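Local coordinates for protein beta-galactosidase BgaB (PDB 5VYM) that hydrolyses terminal beta-galactose residues, acting most strongly on Gal(beta1-4)Gal-containing oligosaccharides, and is represented here by its trimerisation domain, at residues B[37-42]-B[49-54]. Numbering follows the deposited sequence.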
ATOM      1  N   ASP B  37     -19.784 -16.593 -11.876  1.00 37.74           N
ATOM      2  CA  ASP B  37     -20.554 -15.420 -12.275  1.00 45.23           C
ATOM      3  C   ASP B  37     -19.670 -14.388 -12.964  1.00 43.95           C
ATOM      4  O   ASP B  37     -20.061 -13.807 -13.983  1.00 42.31           O
ATOM      5  CB  ASP B  37     -21.250 -14.809 -11.059  1.00 55.13           C
ATOM      6  CG  ASP B  37     -22.421 -15.645 -10.577  1.00 53.64           C
ATOM      7  OD1 ASP B  37     -22.720 -16.677 -11.214  1.00 53.47           O
ATOM      8  OD2 ASP B  37     -23.043 -15.267  -9.561  1.00 54.60           O
ATOM      9  N   TRP B  38     -18.472 -14.147 -12.427  1.00 41.71           N
ATOM     10  CA  TRP B  38     -17.547 -13.230 -13.082  1.00 35.98           C
ATOM     11  C   TRP B  38     -17.062 -13.782 -14.416  1.00 41.71           C
ATOM     12  O   TRP B  38     -16.825 -13.011 -15.353  1.00 37.12           O
ATOM     13  CB  TRP B  38     -16.361 -12.928 -12.167  1.00 33.26           C
ATOM     14  CG  TRP B  38     -16.645 -11.872 -11.139  1.00 39.84           C
ATOM     15  CD1 TRP B  38     -17.144 -12.062  -9.884  1.00 35.37           C
ATOM     16  CD2 TRP B  38     -16.441 -10.461 -11.281  1.00 36.95           C
ATOM     17  NE1 TRP B  38     -17.264 -10.857  -9.234  1.00 37.68           N
ATOM     18  CE2 TRP B  38     -16.839  -9.858 -10.071  1.00 38.71           C
ATOM     19  CE3 TRP B  38     -15.963  -9.649 -12.315  1.00 41.18           C
ATOM     20  CZ2 TRP B  38     -16.773  -8.481  -9.866  1.00 42.33           C
ATOM     21  CZ3 TRP B  38     -15.898  -8.281 -12.109  1.00 43.98           C
ATOM     22  CH2 TRP B  38     -16.300  -7.711 -10.895  1.00 41.59           C
ATOM     23  N   TYR B  39     -16.910 -15.104 -14.525  1.00 41.76           N
ATOM     24  CA  TYR B  39     -16.486 -15.693 -15.791  1.00 39.74           C
ATOM     25  C   TYR B  39     -17.533 -15.466 -16.873  1.00 39.70           C
ATOM     26  O   TYR B  39     -17.211 -15.040 -17.989  1.00 40.16           O
ATOM     27  CB  TYR B  39     -16.206 -17.187 -15.618  1.00 36.57           C
ATOM     28  CG  TYR B  39     -15.830 -17.876 -16.911  1.00 35.50           C
ATOM     29  CD1 TYR B  39     -16.801 -18.448 -17.725  1.00 33.37           C
ATOM     30  CD2 TYR B  39     -14.506 -17.945 -17.326  1.00 36.10           C
ATOM     31  CE1 TYR B  39     -16.467 -19.069 -18.912  1.00 36.02           C
ATOM     32  CE2 TYR B  39     -14.161 -18.566 -18.513  1.00 35.00           C
ATOM     33  CZ  TYR B  39     -15.146 -19.127 -19.300  1.00 40.92           C
ATOM     34  OH  TYR B  39     -14.811 -19.748 -20.481  1.00 44.31           O
ATOM     35  N   ARG B  40     -18.799 -15.754 -16.563  1.00 37.68           N
ATOM     36  CA  ARG B  40     -19.859 -15.554 -17.543  1.00 43.17           C
ATOM     37  C   ARG B  40     -20.057 -14.075 -17.854  1.00 43.84           C
ATOM     38  O   ARG B  40     -20.405 -13.722 -18.987  1.00 40.44           O
ATOM     39  CB  ARG B  40     -21.162 -16.181 -17.045  1.00 42.89           C
ATOM     40  CG  ARG B  40     -22.275 -16.186 -18.076  1.00 57.93           C
ATOM     41  CD  ARG B  40     -23.213 -17.364 -17.871  1.00 76.66           C
ATOM     42  NE  ARG B  40     -22.507 -18.641 -17.938  1.00 93.26           N
ATOM     43  CZ  ARG B  40     -22.175 -19.254 -19.070  1.00101.18           C
ATOM     44  NH1 ARG B  40     -22.480 -18.706 -20.240  1.00110.25           N
ATOM     45  NH2 ARG B  40     -21.533 -20.414 -19.035  1.00 92.89           N
ATOM     46  N   ALA B  41     -19.833 -13.200 -16.871  1.00 48.57           N
ATOM     47  CA  ALA B  41     -19.950 -11.767 -17.121  1.00 43.43           C
ATOM     48  C   ALA B  41     -18.899 -11.298 -18.120  1.00 46.56           C
ATOM     49  O   ALA B  41     -19.205 -10.556 -19.062  1.00 56.68           O
ATOM     50  CB  ALA B  41     -19.833 -10.991 -15.810  1.00 43.79           C
ATOM     51  N   PHE B  42     -17.648 -11.724 -17.930  1.00 48.53           N
ATOM     52  CA  PHE B  42     -16.601 -11.370 -18.882  1.00 49.66           C
ATOM     53  C   PHE B  42     -16.848 -12.017 -20.238  1.00 50.30           C
ATOM     54  O   PHE B  42     -16.546 -11.422 -21.279  1.00 51.42           O
ATOM     55  CB  PHE B  42     -15.231 -11.771 -18.337  1.00 36.91           C
ATOM     56  CG  PHE B  42     -14.560 -10.693 -17.530  1.00 46.38           C
ATOM     57  CD1 PHE B  42     -13.871  -9.668 -18.160  1.00 40.24           C
ATOM     58  CD2 PHE B  42     -14.611 -10.707 -16.145  1.00 36.72           C
ATOM     59  CE1 PHE B  42     -13.253  -8.675 -17.424  1.00 36.99           C
ATOM     60  CE2 PHE B  42     -13.995  -9.717 -15.405  1.00 36.68           C
ATOM     61  CZ  PHE B  42     -13.316  -8.700 -16.044  1.00 40.97           C
ATOM     62  N   ALA B  49     -12.435 -13.982 -19.898  1.00 40.68           N
ATOM     63  CA  ALA B  49     -11.329 -14.031 -18.957  1.00 39.41           C
ATOM     64  C   ALA B  49     -10.971 -15.476 -18.637  1.00 43.07           C
ATOM     65  O   ALA B  49     -11.808 -16.379 -18.728  1.00 49.32           O
ATOM     66  CB  ALA B  49     -11.679 -13.288 -17.665  1.00 31.99           C
ATOM     67  N   ASP B  50      -9.712 -15.688 -18.270  1.00 40.09           N
ATOM     68  CA  ASP B  50      -9.250 -16.990 -17.816  1.00 35.02           C
ATOM     69  C   ASP B  50      -9.462 -17.124 -16.315  1.00 37.76           C
ATOM     70  O   ASP B  50      -9.488 -16.134 -15.580  1.00 45.99           O
ATOM     71  CB  ASP B  50      -7.770 -17.195 -18.143  1.00 33.64           C
ATOM     72  CG  ASP B  50      -7.478 -17.093 -19.625  1.00 46.97           C
ATOM     73  OD1 ASP B  50      -8.357 -17.457 -20.434  1.00 58.05           O
ATOM     74  OD2 ASP B  50      -6.364 -16.652 -19.979  1.00 49.87           O
ATOM     75  N   ILE B  51      -9.620 -18.364 -15.864  1.00 32.36           N
ATOM     76  CA  ILE B  51      -9.647 -18.683 -14.443  1.00 28.26           C
ATOM     77  C   ILE B  51      -8.303 -19.300 -14.088  1.00 35.84           C
ATOM     78  O   ILE B  51      -7.943 -20.365 -14.603  1.00 51.60           O
ATOM     79  CB  ILE B  51     -10.808 -19.625 -14.096  1.00 28.54           C
ATOM     80  CG1 ILE B  51     -12.145 -18.959 -14.431  1.00 30.24           C
ATOM     81  CG2 ILE B  51     -10.754 -20.008 -12.624  1.00 19.54           C
ATOM     82  CD1 ILE B  51     -13.347 -19.831 -14.161  1.00 37.74           C
ATOM     83  N   VAL B  52      -7.554 -18.627 -13.220  1.00 32.13           N
ATOM     84  CA  VAL B  52      -6.189 -19.006 -12.878  1.00 30.01           C
ATOM     85  C   VAL B  52      -6.129 -19.248 -11.380  1.00 38.32           C
ATOM     86  O   VAL B  52      -6.648 -18.435 -10.612  1.00 42.11           O
ATOM     87  CB  VAL B  52      -5.163 -17.932 -13.288  1.00 26.54           C
ATOM     88  CG1 VAL B  52      -3.757 -18.362 -12.904  1.00 31.74           C
ATOM     89  CG2 VAL B  52      -5.258 -17.654 -14.780  1.00 27.52           C
ATOM     90  N   PRO B  53      -5.529 -20.345 -10.917  1.00 40.58           N
ATOM     91  CA  PRO B  53      -5.339 -20.526  -9.474  1.00 35.34           C
ATOM     92  C   PRO B  53      -4.504 -19.399  -8.884  1.00 39.81           C
ATOM     93  O   PRO B  53      -3.594 -18.868  -9.524  1.00 35.08           O
ATOM     94  CB  PRO B  53      -4.613 -21.873  -9.377  1.00 31.30           C
ATOM     95  CG  PRO B  53      -4.991 -22.592 -10.626  1.00 36.45           C
ATOM     96  CD  PRO B  53      -5.123 -21.535 -11.685  1.00 39.14           C
ATOM     97  N   LEU B  54      -4.831 -19.043  -7.640  1.00 37.71           N
ATOM     98  CA  LEU B  54      -4.164 -17.924  -6.981  1.00 33.38           C
ATOM     99  C   LEU B  54      -2.662 -18.154  -6.866  1.00 32.78           C
ATOM    100  O   LEU B  54      -1.871 -17.210  -6.982  1.00 35.46           O
ATOM    101  CB  LEU B  54      -4.787 -17.695  -5.602  1.00 27.32           C
ATOM    102  CG  LEU B  54      -4.194 -16.604  -4.712  1.00 32.24           C
ATOM    103  CD1 LEU B  54      -4.144 -15.280  -5.447  1.00 25.67           C
ATOM    104  CD2 LEU B  54      -4.998 -16.468  -3.428  1.00 36.78           C
TER
HETATM  105  O   HOH W   1     -14.965 -15.301 -19.057  1.00 43.25           O
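Tyr39 reaches from helix 31-44 to residues 49-51, its ring approached obliquely by two unlike groups. Ring atom CD2 lies 3.9 Å from CD1 of Ile51, whose chain crosses that of the tyrosine at about a right angle, while CE2 comes within 3.2 Å of the Ala49 carbonyl O. Tyr39 reaches them because its CG stands anti to the backbone N (chi1 177°). A large ring that ends in a hydroxyl suits this partly exposed place: its carbons pack against the end of the isoleucine, and its OH makes a weak hydrogen bond with Arg48 NE. Strand 50-53 is outermost within the chain in a parallel sheet of strand order 2-1-3-4, and its link to helix 31-44 closes a beta-alpha-beta crossover from strand 7-11. Deeper in, the methyl of Ala49, its CB 3.9 Å from Phe42 CG, is small enough to let the two backbones come close; the phenylalanine also packs on Thr7 and Val65. Replacing Tyr39 with an alanine would probably uncover Ile51 CD1 and cost Arg48 the weak bond to the hydroxyl. One water accepts from Ala49 N at 3.0 Å and, at a doubtfully short distance, donates to Tyr39 O, lying over one face of the tyrosine ring, offset toward its rim.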